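Local coordinates for protein putative cyclohexadienyl dehydrogenase and ADH prephenate dehydrogenase (Rhizobium meliloti, PDB 4WJI) that probably catalyses the NAD(P)-dependent oxidative decarboxylation of prephenate to 4-hydroxyphenylpyruvate in tyrosine biosynthesis, and binds NADP and tyrosine, at residues Q2-I7 / A65-V70; A8-G13 / V33-S38; I12-S17 / P132-A137; S17-D22 / L163-L168. All coordinates share one frame; numbering follows the deposited sequence.

In the fold
All four contacts are largely buried, yet their chemistry changes with their place in a Rossmann-type domain. Contacts 1 and 2 lie in the parallel part of the central sheet and share strand 4-10: residues 2-7 meet 65-70 on one flank, residues 8-13 meet 33-38 on the other, and backbone hydrogen bonds join the strands in both, with a partly exposed carboxylate and ring packing added in contact 1. Contact 2 ends in the NADP phosphate site. Contacts 3 and 4 share helix 14-26 instead. Contact 3 sets a loop against the glycine-rich turn, which also touches NADP and supplies Ile-12 and Gly-13 to contact 2; contact 4 is almost wholly apolar packing between helices, further from the cofactor.

Contact 1: residues Q2-I7 / A65-V70; sequences QQFQTI and ADLVVV
The ring of Phe-4 carries Leu-67 on one face and Asp-66 at its edge. Leu-67 CB stands 4.0 Å from the centroid of the Phe-4 ring, 20° off its normal, a CH-pi contact displaced toward the rim, while Leu-67 CD2 reaches Phe-4 CE2 at 3.9 Å. At the edge, near the plane of the ring, Asp-66 CB approaches Phe-4 CD1, and the carboxylate is turned 30° from the ring plane. With CG anti to the carbonyl carbon (chi1 -65°) the Phe-4 ring lies over Leu-67; it also packs on Phe-164 of helix 155-167. An alanine in place of Phe-4 would probably open a gap between Leu-67 and Phe-164, with the leucine losing the surface that covers its CB and CD2. Round Thr-6 and Asp-66 the contact is polar. Thr-6 N donates to Asp-66 OD2 at 2.9 Å, on the lone pair anti to the other oxygen. Thr-6 OG1 gives its proton to a water that in turn donates to the same OD2. In the reverse direction Thr-6 O accepts twice, from Asp-66 N at 3.0 Å and from Leu-67 N at 3.3 Å. The parallel bridge of Ile-7 with Leu-67 follows, where Ile-7 CA makes a C-H...O contact of 3.3 Å with Leu-67 O and the two side chains lie side by side, pointing the same way. Asp-66 OD1 forms a salt bridge with Lys-89. With an amide and a water on one carboxylate oxygen and an ammonium on the other, Asp-66 is likely to stay ionised at the point where the two strands come together.

Contact 2: residues A8-G13 / V33-S38; sequences ALIGIG and VVTTRS. With NAP (NADP nicotinamide-adenine-dinucleotide phosphate), chain B.
Ile-12 crosses Val-34 and Thr-36 at about a right angle, and its branches divide the two between them. Its CB lies 4.1 Å from Val-34 CG1; CG1, anti to the backbone N (chi1 -158°), comes to 3.9 Å from the same methyl; and CD1 at the tip touches both methyls of Val-34. The other branch, CG2, turns to Thr-36 CB at 3.8 Å. The backbone of Ile-12 serves the cofactor, its N donating to NADP O3B at 3.0 Å. Thr-36 OG1 accepts from that ribose hydroxyl and donates to O2X of the 2'-phosphate, which Ser-38 also grips with N and OG. Arg-37 NE donates to NADP O3X at 2.8 Å, almost straight (172°), while one face of its guanidinium covers adenine N7A. Behind this site the parallel strands are tied by Leu-9 N to Val-33 O, Thr-35 N to Leu-9 O and Gly-11 N to Thr-35 O. Ile-10 packs beside Thr-35, whose OG1 is bonded to Thr-55 O. The two strands belong to the first beta-alpha-beta unit of a Rossmann fold, whose connecting helix is 14-26, with the 2'-phosphate of NADP held by residues just beyond the second strand.

Contact 3: residues I12-S17 / P132-A137; sequences IGLIGS and PDAGFA. With NAP (NADP nicotinamide-adenine-dinucleotide phosphate), chain B.
The glycine-rich turn of a Rossmann fold and the first turn of the helix after it bring Ile-12, Leu-14 and Ser-17 against Pro-132, Ala-134 and Gly-135 of a loop that closes over the start of helix 14-26. Gly-11, Gly-13 and Gly-16 fit the GxGxxG pattern, and the first turn of the helix presents its amides to the diphosphate. Leu-14 N donates to NADP O1A at 2.8 Å. Ile-15 N donates to NADP O2N at 2.9 Å. Gly-13 lies so near the cofactor that a CB there would clash with O5B. Ile-15 CD1 reaches C4N of the nicotinamide at 3.6 Å. The two methyls of Leu-14 face different partners, CD2 turning to the carboxamide N7N of NADP and CD1 to the loop, 3.4 Å from Ala-134 O and close to Ala-134 CB. Pro-132 CB sits 3.3 Å from Ile-12 O, and Pro-132 O is hydrogen-bonded to Arg-21 NH2 further down the helix. Gly-135 passes close to the helix, its CA 3.4 Å from Ser-17 OG, where any CB would collide with that oxygen. Ser-17 OG, held between its own N and carbonyl carbon (chi1 76°), gives its proton to Gly-13 O at 2.6 Å from above the carbonyl plane, while Ser-17 N bonds to the same oxygen from the opposite face.

Contact 4: residues S17-D22 / L163-L168; sequences SSIARD and LFWETL
Ile-19 meets Trp-165, Phe-164 and Leu-168 with three different carbons. Its CD1 comes 3.8 Å from Trp-165 CH2, its CG2 lies 4.1 Å from Phe-164 CZ at the edge of that ring, and CG1 is a looser 4.5 Å from Leu-168 CD2. CG2 is anti to the backbone N and CG1 beside it (chi1 -66°), which spreads the two branches toward separate aromatic partners. One turn on, Asp-22 lays its CB against Leu-168 CG at 3.8 Å. A water sits between Asp-22 and Leu-168, 2.7 Å from Asp-22 OD2 and 2.8 Å from Leu-168 O, while OD1 accepts from Gly-138 N. An alanine in place of Ile-19 would probably open a gap between the helices, with Trp-165 CH2 and Phe-164 CZ left without their aliphatic partner. In the second shell, Leu-168 CD1 covers one face of Phe-164 near its rim, Phe-164 CD2 does the same for Trp-165, and Phe-140 packs edge-to-face with the indole. Thr-167 OG1 bonds back to Leu-163 O at 2.7 Å and also pairs with Gln-3 NE2, tying the end of helix 155-167 to the N-terminal segment. Ile-19 rests on Leu-9 and Phe-164 on Ile-7, both from strand 4-10: two helices packed against each other on the face of the Rossmann sheet that carries Ile-7 and Leu-9.

Contact 1: residues Q2-I7 / A65-V70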
# COMPACT_ATOMS: atom_id res chain seq x y z
N GLN A 2 23.84 6.26 -29.60
CA GLN A 2 24.53 7.03 -28.56
C GLN A 2 24.07 8.48 -28.40
O GLN A 2 24.01 9.22 -29.39
CB GLN A 2 25.99 7.05 -28.91
CG GLN A 2 26.89 7.75 -27.94
CD GLN A 2 28.33 7.64 -28.39
OE1 GLN A 2 28.87 6.54 -28.49
NE2 GLN A 2 28.96 8.79 -28.67
N GLN A 3 23.80 8.88 -27.15
CA GLN A 3 23.46 10.27 -26.80
C GLN A 3 24.58 10.99 -26.07
O GLN A 3 24.63 12.21 -26.06
CB GLN A 3 22.18 10.30 -25.97
CG GLN A 3 20.96 9.99 -26.84
CD GLN A 3 19.67 9.90 -26.06
OE1 GLN A 3 19.59 10.38 -24.92
NE2 GLN A 3 18.66 9.29 -26.66
N PHE A 4 25.48 10.23 -25.45
CA PHE A 4 26.60 10.82 -24.73
C PHE A 4 27.81 9.96 -24.97
O PHE A 4 27.72 8.74 -24.90
CB PHE A 4 26.32 10.84 -23.23
CG PHE A 4 25.15 11.73 -22.84
CD1 PHE A 4 25.32 13.08 -22.69
CD2 PHE A 4 23.88 11.20 -22.77
CE1 PHE A 4 24.24 13.91 -22.40
CE2 PHE A 4 22.78 12.01 -22.49
CZ PHE A 4 22.97 13.38 -22.33
N GLN A 5 28.98 10.55 -25.18
CA GLN A 5 30.17 9.72 -25.40
C GLN A 5 30.54 9.01 -24.11
O GLN A 5 30.84 7.83 -24.14
CB GLN A 5 31.31 10.56 -25.94
CG GLN A 5 32.60 9.74 -26.20
CD GLN A 5 32.38 8.68 -27.27
OE1 GLN A 5 31.89 8.98 -28.35
NE2 GLN A 5 32.72 7.47 -26.98
N THR A 6 30.51 9.71 -22.97
CA THR A 6 30.86 9.09 -21.70
C THR A 6 29.85 9.55 -20.63
O THR A 6 29.57 10.75 -20.48
CB THR A 6 32.20 9.58 -21.24
OG1 THR A 6 33.18 9.28 -22.26
CG2 THR A 6 32.59 8.87 -19.95
N ILE A 7 29.26 8.57 -19.95
CA ILE A 7 28.36 8.79 -18.83
C ILE A 7 29.00 8.23 -17.58
O ILE A 7 29.35 7.06 -17.57
CB ILE A 7 26.98 8.16 -19.03
CG1 ILE A 7 26.32 8.69 -20.33
CG2 ILE A 7 26.10 8.42 -17.81
CD1 ILE A 7 24.99 8.07 -20.58
N ALA A 65 33.88 13.17 -18.68
CA ALA A 65 32.49 12.73 -18.78
C ALA A 65 31.56 13.83 -19.30
O ALA A 65 31.62 14.97 -18.85
CB ALA A 65 31.99 12.19 -17.45
N ASP A 66 30.71 13.46 -20.23
CA ASP A 66 29.74 14.38 -20.82
C ASP A 66 28.51 14.51 -19.95
O ASP A 66 27.91 15.60 -19.88
CB ASP A 66 29.32 13.87 -22.22
CG ASP A 66 30.51 13.71 -23.14
OD1 ASP A 66 31.10 14.76 -23.56
OD2 ASP A 66 30.93 12.53 -23.33
N LEU A 67 28.11 13.41 -19.29
CA LEU A 67 26.96 13.40 -18.37
C LEU A 67 27.44 12.69 -17.08
O LEU A 67 28.08 11.64 -17.15
CB LEU A 67 25.78 12.62 -18.96
CG LEU A 67 24.57 12.51 -18.04
CD1 LEU A 67 23.96 13.86 -17.76
CD2 LEU A 67 23.57 11.58 -18.69
N VAL A 68 27.15 13.32 -15.93
CA VAL A 68 27.45 12.77 -14.62
C VAL A 68 26.13 12.67 -13.87
O VAL A 68 25.40 13.67 -13.73
CB VAL A 68 28.38 13.71 -13.83
CG1 VAL A 68 28.65 13.18 -12.44
CG2 VAL A 68 29.68 13.91 -14.60
N VAL A 69 25.77 11.43 -13.49
CA VAL A 69 24.50 11.20 -12.79
C VAL A 69 24.83 10.81 -11.36
O VAL A 69 25.47 9.77 -11.12
CB VAL A 69 23.70 10.04 -13.46
CG1 VAL A 69 22.35 9.86 -12.78
CG2 VAL A 69 23.52 10.27 -14.93
N VAL A 70 24.35 11.62 -10.42
CA VAL A 70 24.60 11.40 -9.00
C VAL A 70 23.34 10.73 -8.39
O VAL A 70 22.27 11.32 -8.41
CB VAL A 70 24.92 12.72 -8.28
CG1 VAL A 70 25.15 12.47 -6.80
CG2 VAL A 70 26.13 13.39 -8.92
O HOH W 1 33.53 11.76 -23.39

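Contact 2: residues A8-G13 / V33-S38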
# COMPACT_ATOMS: atom_id res chain seq x y z
N ALA A 8 29.17 9.09 -16.55
CA ALA A 8 29.69 8.66 -15.26
C ALA A 8 28.54 8.54 -14.27
O ALA A 8 27.75 9.50 -14.10
CB ALA A 8 30.68 9.67 -14.74
N LEU A 9 28.44 7.37 -13.63
CA LEU A 9 27.39 7.10 -12.65
C LEU A 9 28.04 7.10 -11.30
O LEU A 9 28.87 6.23 -11.01
CB LEU A 9 26.75 5.74 -12.92
CG LEU A 9 26.12 5.63 -14.32
CD1 LEU A 9 25.55 4.24 -14.53
CD2 LEU A 9 25.03 6.70 -14.55
N ILE A 10 27.66 8.09 -10.49
CA ILE A 10 28.19 8.16 -9.11
C ILE A 10 27.09 7.67 -8.18
O ILE A 10 26.06 8.34 -8.00
CB ILE A 10 28.57 9.59 -8.72
CG1 ILE A 10 29.60 10.17 -9.70
CG2 ILE A 10 29.10 9.60 -7.26
CD1 ILE A 10 30.03 11.60 -9.47
N GLY A 11 27.28 6.47 -7.62
CA GLY A 11 26.20 5.78 -6.94
C GLY A 11 25.59 4.74 -7.88
O GLY A 11 25.26 5.05 -9.02
N ILE A 12 25.48 3.51 -7.40
CA ILE A 12 25.14 2.38 -8.25
C ILE A 12 24.21 1.42 -7.49
O ILE A 12 24.25 0.21 -7.66
CB ILE A 12 26.44 1.72 -8.82
CG1 ILE A 12 26.14 0.91 -10.10
CG2 ILE A 12 27.21 0.99 -7.76
CD1 ILE A 12 25.81 1.78 -11.30
N GLY A 13 23.30 2.00 -6.69
CA GLY A 13 22.28 1.21 -6.04
C GLY A 13 21.05 1.00 -6.94
O GLY A 13 21.17 0.84 -8.15
N VAL A 33 31.04 4.80 -17.01
CA VAL A 33 31.99 4.77 -15.91
C VAL A 33 31.20 4.64 -14.64
O VAL A 33 30.28 5.43 -14.42
CB VAL A 33 32.84 6.07 -15.85
CG1 VAL A 33 33.89 5.94 -14.76
CG2 VAL A 33 33.51 6.32 -17.21
N VAL A 34 31.56 3.68 -13.79
CA VAL A 34 30.85 3.44 -12.52
C VAL A 34 31.76 3.74 -11.35
O VAL A 34 32.93 3.26 -11.29
CB VAL A 34 30.38 1.99 -12.43
CG1 VAL A 34 29.85 1.64 -11.05
CG2 VAL A 34 29.30 1.74 -13.46
N THR A 35 31.22 4.51 -10.41
CA THR A 35 31.89 4.72 -9.14
C THR A 35 30.90 4.62 -8.01
O THR A 35 29.71 4.93 -8.17
CB THR A 35 32.66 6.04 -9.09
OG1 THR A 35 33.52 6.11 -7.95
CG2 THR A 35 31.77 7.21 -9.14
N THR A 36 31.39 4.16 -6.86
CA THR A 36 30.61 4.10 -5.64
C THR A 36 31.61 4.14 -4.49
O THR A 36 32.82 3.87 -4.71
CB THR A 36 29.76 2.80 -5.62
OG1 THR A 36 28.78 2.85 -4.56
CG2 THR A 36 30.59 1.51 -5.52
N ARG A 37 31.14 4.42 -3.27
CA ARG A 37 32.13 4.66 -2.24
C ARG A 37 32.80 3.38 -1.75
O ARG A 37 33.99 3.41 -1.46
CB ARG A 37 31.63 5.46 -1.08
CG ARG A 37 30.41 4.91 -0.47
CD ARG A 37 30.20 5.51 0.91
NE ARG A 37 29.05 4.82 1.46
CZ ARG A 37 28.48 5.10 2.61
NH1 ARG A 37 28.90 6.13 3.34
NH2 ARG A 37 27.45 4.37 3.01
N SER A 38 32.08 2.26 -1.71
CA SER A 38 32.68 1.06 -1.15
C SER A 38 33.23 0.06 -2.15
O SER A 38 32.70 -0.12 -3.26
CB SER A 38 31.66 0.38 -0.25
OG SER A 38 30.70 -0.36 -0.96
PA NAP B . 20.66 2.70 -2.75
O1A NAP B . 20.16 1.56 -3.55
O2A NAP B . 20.80 2.60 -1.26
O5B NAP B . 22.09 3.12 -3.33
C5B NAP B . 22.90 4.05 -2.63
C4B NAP B . 24.16 4.42 -3.40
O4B NAP B . 24.75 5.56 -2.79
C3B NAP B . 25.23 3.34 -3.34
O3B NAP B . 26.10 3.42 -4.45
C2B NAP B . 26.03 3.74 -2.12
O2B NAP B . 27.37 3.32 -2.21
C1B NAP B . 26.01 5.24 -2.23
N9A NAP B . 26.21 6.02 -0.97
C8A NAP B . 25.57 5.89 0.18
N7A NAP B . 25.92 6.76 1.09
C5A NAP B . 26.88 7.52 0.48
C6A NAP B . 27.67 8.60 0.92
N6A NAP B . 27.54 9.09 2.17
N1A NAP B . 28.50 9.13 0.05
C2A NAP B . 28.59 8.63 -1.17
N3A NAP B . 27.92 7.61 -1.67
C4A NAP B . 27.07 7.07 -0.81
O3 NAP B . 19.82 4.02 -3.07
PN NAP B . 18.85 4.45 -4.27
O1N NAP B . 17.56 3.88 -3.94
O2N NAP B . 19.46 4.17 -5.57
O5D NAP B . 18.72 6.04 -4.02
C5D NAP B . 19.64 6.96 -4.54
C4D NAP B . 18.95 8.31 -4.69
O4D NAP B . 17.79 8.13 -5.48
C3D NAP B . 18.46 8.89 -3.39
O3D NAP B . 18.70 10.29 -3.38
C2D NAP B . 16.98 8.60 -3.37
O2D NAP B . 16.31 9.57 -2.62
C1D NAP B . 16.67 8.73 -4.86
N1N NAP B . 15.53 7.94 -5.35
C2N NAP B . 15.25 6.75 -4.81
C3N NAP B . 14.18 6.01 -5.26
C7N NAP B . 13.79 4.67 -4.69
O7N NAP B . 12.68 4.25 -4.89
N7N NAP B . 14.69 4.01 -3.99
C4N NAP B . 13.42 6.52 -6.28
C5N NAP B . 13.76 7.74 -6.82
C6N NAP B . 14.81 8.46 -6.32
P2B NAP B . 27.92 2.09 -1.32
O1X NAP B . 26.91 0.99 -1.44
O2X NAP B . 29.23 1.77 -1.98
O3X NAP B . 28.06 2.53 0.12

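Contact 3: residues I12-S17 / P132-A137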
# COMPACT_ATOMS: atom_id res chain seq x y z
N ILE A 12 25.48 3.51 -7.40
CA ILE A 12 25.14 2.38 -8.25
C ILE A 12 24.21 1.42 -7.49
O ILE A 12 24.25 0.21 -7.66
CB ILE A 12 26.44 1.72 -8.82
CG1 ILE A 12 26.14 0.91 -10.10
CG2 ILE A 12 27.21 0.99 -7.76
CD1 ILE A 12 25.81 1.78 -11.30
N GLY A 13 23.30 2.00 -6.69
CA GLY A 13 22.28 1.21 -6.04
C GLY A 13 21.05 1.00 -6.94
O GLY A 13 21.17 0.84 -8.15
N LEU A 14 19.85 1.03 -6.33
CA LEU A 14 18.65 0.76 -7.13
C LEU A 14 18.57 1.67 -8.35
O LEU A 14 18.38 1.22 -9.50
CB LEU A 14 17.40 0.96 -6.30
CG LEU A 14 16.10 0.76 -7.10
CD1 LEU A 14 15.86 -0.69 -7.46
CD2 LEU A 14 14.93 1.27 -6.30
N ILE A 15 18.65 2.97 -8.10
CA ILE A 15 18.44 3.93 -9.21
C ILE A 15 19.63 3.98 -10.16
O ILE A 15 19.46 3.87 -11.37
CB ILE A 15 18.05 5.33 -8.67
CG1 ILE A 15 16.75 5.21 -7.83
CG2 ILE A 15 17.94 6.32 -9.81
CD1 ILE A 15 15.56 4.72 -8.59
N GLY A 16 20.81 4.16 -9.60
CA GLY A 16 21.99 4.19 -10.47
C GLY A 16 22.18 2.93 -11.30
O GLY A 16 22.53 3.00 -12.51
N SER A 17 21.92 1.78 -10.69
CA SER A 17 22.09 0.53 -11.44
C SER A 17 20.97 0.27 -12.47
O SER A 17 21.18 -0.46 -13.45
CB SER A 17 22.24 -0.69 -10.53
OG SER A 17 21.02 -1.08 -9.96
N PRO A 132 22.93 -2.63 -6.05
CA PRO A 132 23.03 -2.91 -7.45
C PRO A 132 22.28 -4.12 -7.92
O PRO A 132 21.87 -4.16 -9.08
CB PRO A 132 24.52 -3.04 -7.70
CG PRO A 132 25.14 -3.34 -6.39
CD PRO A 132 24.25 -2.63 -5.40
N ASP A 133 22.10 -5.10 -7.04
CA ASP A 133 21.38 -6.29 -7.44
C ASP A 133 19.87 -6.05 -7.52
O ASP A 133 19.15 -6.85 -8.12
CB ASP A 133 21.71 -7.45 -6.53
CG ASP A 133 23.15 -7.97 -6.73
OD1 ASP A 133 23.38 -8.70 -7.70
OD2 ASP A 133 24.05 -7.63 -5.92
N ALA A 134 19.38 -4.97 -6.91
CA ALA A 134 17.96 -4.63 -6.92
C ALA A 134 17.50 -3.96 -8.23
O ALA A 134 16.30 -3.94 -8.51
CB ALA A 134 17.63 -3.69 -5.76
N GLY A 135 18.42 -3.35 -8.98
CA GLY A 135 18.04 -2.62 -10.17
C GLY A 135 17.68 -3.55 -11.33
O GLY A 135 18.00 -4.75 -11.30
N PHE A 136 17.02 -2.97 -12.32
CA PHE A 136 16.56 -3.72 -13.49
C PHE A 136 16.27 -2.76 -14.65
O PHE A 136 16.00 -1.58 -14.43
CB PHE A 136 15.37 -4.63 -13.19
CG PHE A 136 14.16 -3.91 -12.62
CD1 PHE A 136 14.02 -3.72 -11.25
CD2 PHE A 136 13.15 -3.44 -13.46
CE1 PHE A 136 12.91 -3.06 -10.74
CE2 PHE A 136 12.03 -2.80 -12.96
CZ PHE A 136 11.91 -2.61 -11.59
N ALA A 137 16.41 -3.26 -15.88
CA ALA A 137 15.97 -2.53 -17.05
C ALA A 137 14.47 -2.37 -17.06
O ALA A 137 13.73 -3.28 -16.79
CB ALA A 137 16.45 -3.23 -18.32
PA NAP B . 20.66 2.70 -2.75
O1A NAP B . 20.16 1.56 -3.55
O2A NAP B . 20.80 2.60 -1.26
O5B NAP B . 22.09 3.12 -3.33
C5B NAP B . 22.90 4.05 -2.63
C4B NAP B . 24.16 4.42 -3.40
O4B NAP B . 24.75 5.56 -2.79
C3B NAP B . 25.23 3.34 -3.34
O3B NAP B . 26.10 3.42 -4.45
C2B NAP B . 26.03 3.74 -2.12
O2B NAP B . 27.37 3.32 -2.21
C1B NAP B . 26.01 5.24 -2.23
N9A NAP B . 26.21 6.02 -0.97
C8A NAP B . 25.57 5.89 0.18
N7A NAP B . 25.92 6.76 1.09
C5A NAP B . 26.88 7.52 0.48
C6A NAP B . 27.67 8.60 0.92
N6A NAP B . 27.54 9.09 2.17
N1A NAP B . 28.50 9.13 0.05
C2A NAP B . 28.59 8.63 -1.17
N3A NAP B . 27.92 7.61 -1.67
C4A NAP B . 27.07 7.07 -0.81
O3 NAP B . 19.82 4.02 -3.07
PN NAP B . 18.85 4.45 -4.27
O1N NAP B . 17.56 3.88 -3.94
O2N NAP B . 19.46 4.17 -5.57
O5D NAP B . 18.72 6.04 -4.02
C5D NAP B . 19.64 6.96 -4.54
C4D NAP B . 18.95 8.31 -4.69
O4D NAP B . 17.79 8.13 -5.48
C3D NAP B . 18.46 8.89 -3.39
O3D NAP B . 18.70 10.29 -3.38
C2D NAP B . 16.98 8.60 -3.37
O2D NAP B . 16.31 9.57 -2.62
C1D NAP B . 16.67 8.73 -4.86
N1N NAP B . 15.53 7.94 -5.35
C2N NAP B . 15.25 6.75 -4.81
C3N NAP B . 14.18 6.01 -5.26
C7N NAP B . 13.79 4.67 -4.69
O7N NAP B . 12.68 4.25 -4.89
N7N NAP B . 14.69 4.01 -3.99
C4N NAP B . 13.42 6.52 -6.28
C5N NAP B . 13.76 7.74 -6.82
C6N NAP B . 14.81 8.46 -6.32
P2B NAP B . 27.92 2.09 -1.32
O1X NAP B . 26.91 0.99 -1.44
O2X NAP B . 29.23 1.77 -1.98
O3X NAP B . 28.06 2.53 0.12

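Contact 4: residues S17-D22 / L163-L168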
# COMPACT_ATOMS: atom_id res chain seq x y z
N SER A 17 21.92 1.78 -10.69
CA SER A 17 22.09 0.53 -11.44
C SER A 17 20.97 0.27 -12.47
O SER A 17 21.18 -0.46 -13.45
CB SER A 17 22.24 -0.69 -10.53
OG SER A 17 21.02 -1.08 -9.96
N SER A 18 19.78 0.79 -12.19
CA SER A 18 18.69 0.71 -13.15
C SER A 18 19.00 1.59 -14.37
O SER A 18 18.79 1.20 -15.53
CB SER A 18 17.35 1.05 -12.49
OG SER A 18 17.02 0.05 -11.54
N ILE A 19 19.55 2.77 -14.09
CA ILE A 19 20.00 3.67 -15.18
C ILE A 19 21.12 2.98 -15.97
O ILE A 19 21.08 2.95 -17.20
CB ILE A 19 20.44 5.02 -14.62
CG1 ILE A 19 19.23 5.76 -14.02
CG2 ILE A 19 21.14 5.83 -15.67
CD1 ILE A 19 19.58 7.02 -13.29
N ALA A 20 22.07 2.39 -15.28
CA ALA A 20 23.14 1.68 -15.98
C ALA A 20 22.61 0.59 -16.94
O ALA A 20 23.05 0.49 -18.07
CB ALA A 20 24.13 1.08 -15.00
N ARG A 21 21.64 -0.20 -16.47
CA ARG A 21 21.10 -1.28 -17.27
C ARG A 21 20.35 -0.72 -18.48
O ARG A 21 20.47 -1.29 -19.58
CB ARG A 21 20.22 -2.19 -16.42
CG ARG A 21 20.99 -3.09 -15.46
CD ARG A 21 20.05 -3.89 -14.60
NE ARG A 21 20.68 -4.83 -13.65
CZ ARG A 21 21.02 -4.55 -12.40
NH1 ARG A 21 20.96 -3.31 -11.94
NH2 ARG A 21 21.45 -5.50 -11.58
N ASP A 22 19.61 0.36 -18.30
CA ASP A 22 18.91 0.97 -19.43
C ASP A 22 19.87 1.58 -20.47
O ASP A 22 19.62 1.48 -21.69
CB ASP A 22 17.96 2.07 -18.96
CG ASP A 22 16.74 1.55 -18.32
OD1 ASP A 22 16.33 0.38 -18.60
OD2 ASP A 22 16.15 2.36 -17.54
N LEU A 163 15.66 14.42 -23.36
CA LEU A 163 15.71 13.36 -24.35
C LEU A 163 16.19 12.05 -23.69
O LEU A 163 15.69 10.97 -23.98
CB LEU A 163 16.59 13.74 -25.54
CG LEU A 163 16.91 12.61 -26.51
CD1 LEU A 163 15.66 12.04 -27.16
CD2 LEU A 163 17.86 13.08 -27.58
N PHE A 164 17.17 12.16 -22.80
CA PHE A 164 17.72 10.99 -22.12
C PHE A 164 16.63 10.23 -21.33
O PHE A 164 16.39 9.02 -21.52
CB PHE A 164 18.84 11.44 -21.21
CG PHE A 164 19.49 10.30 -20.41
CD1 PHE A 164 20.37 9.41 -21.02
CD2 PHE A 164 19.16 10.10 -19.10
CE1 PHE A 164 21.00 8.40 -20.30
CE2 PHE A 164 19.75 9.05 -18.38
CZ PHE A 164 20.67 8.21 -18.98
N TRP A 165 15.87 10.99 -20.55
CA TRP A 165 14.79 10.38 -19.75
C TRP A 165 13.66 9.84 -20.59
O TRP A 165 13.08 8.77 -20.29
CB TRP A 165 14.30 11.30 -18.66
CG TRP A 165 15.22 11.34 -17.49
CD1 TRP A 165 16.03 12.36 -17.11
CD2 TRP A 165 15.49 10.26 -16.56
NE1 TRP A 165 16.80 11.97 -16.00
CE2 TRP A 165 16.43 10.70 -15.64
CE3 TRP A 165 14.94 8.97 -16.39
CZ2 TRP A 165 16.92 9.86 -14.60
CZ3 TRP A 165 15.40 8.19 -15.37
CH2 TRP A 165 16.36 8.62 -14.49
N GLU A 166 13.33 10.54 -21.68
CA GLU A 166 12.35 10.03 -22.61
C GLU A 166 12.79 8.72 -23.22
O GLU A 166 11.97 7.81 -23.42
CB GLU A 166 11.98 11.10 -23.67
CG GLU A 166 11.15 12.24 -23.11
CD GLU A 166 10.88 13.37 -24.10
OE1 GLU A 166 11.52 13.40 -25.19
OE2 GLU A 166 10.06 14.27 -23.77
N THR A 167 14.07 8.59 -23.50
CA THR A 167 14.62 7.37 -24.10
C THR A 167 14.57 6.21 -23.13
O THR A 167 14.39 5.06 -23.53
CB THR A 167 16.01 7.62 -24.66
OG1 THR A 167 15.97 8.76 -25.53
CG2 THR A 167 16.51 6.38 -25.39
N LEU A 168 14.69 6.53 -21.84
CA LEU A 168 14.50 5.51 -20.78
C LEU A 168 13.03 5.15 -20.55
O LEU A 168 12.73 4.23 -19.78
CB LEU A 168 15.19 5.99 -19.50
CG LEU A 168 16.62 5.58 -19.23
CD1 LEU A 168 17.54 5.75 -20.40
CD2 LEU A 168 17.22 6.23 -17.99
O HOH W 2 13.48 2.25 -17.90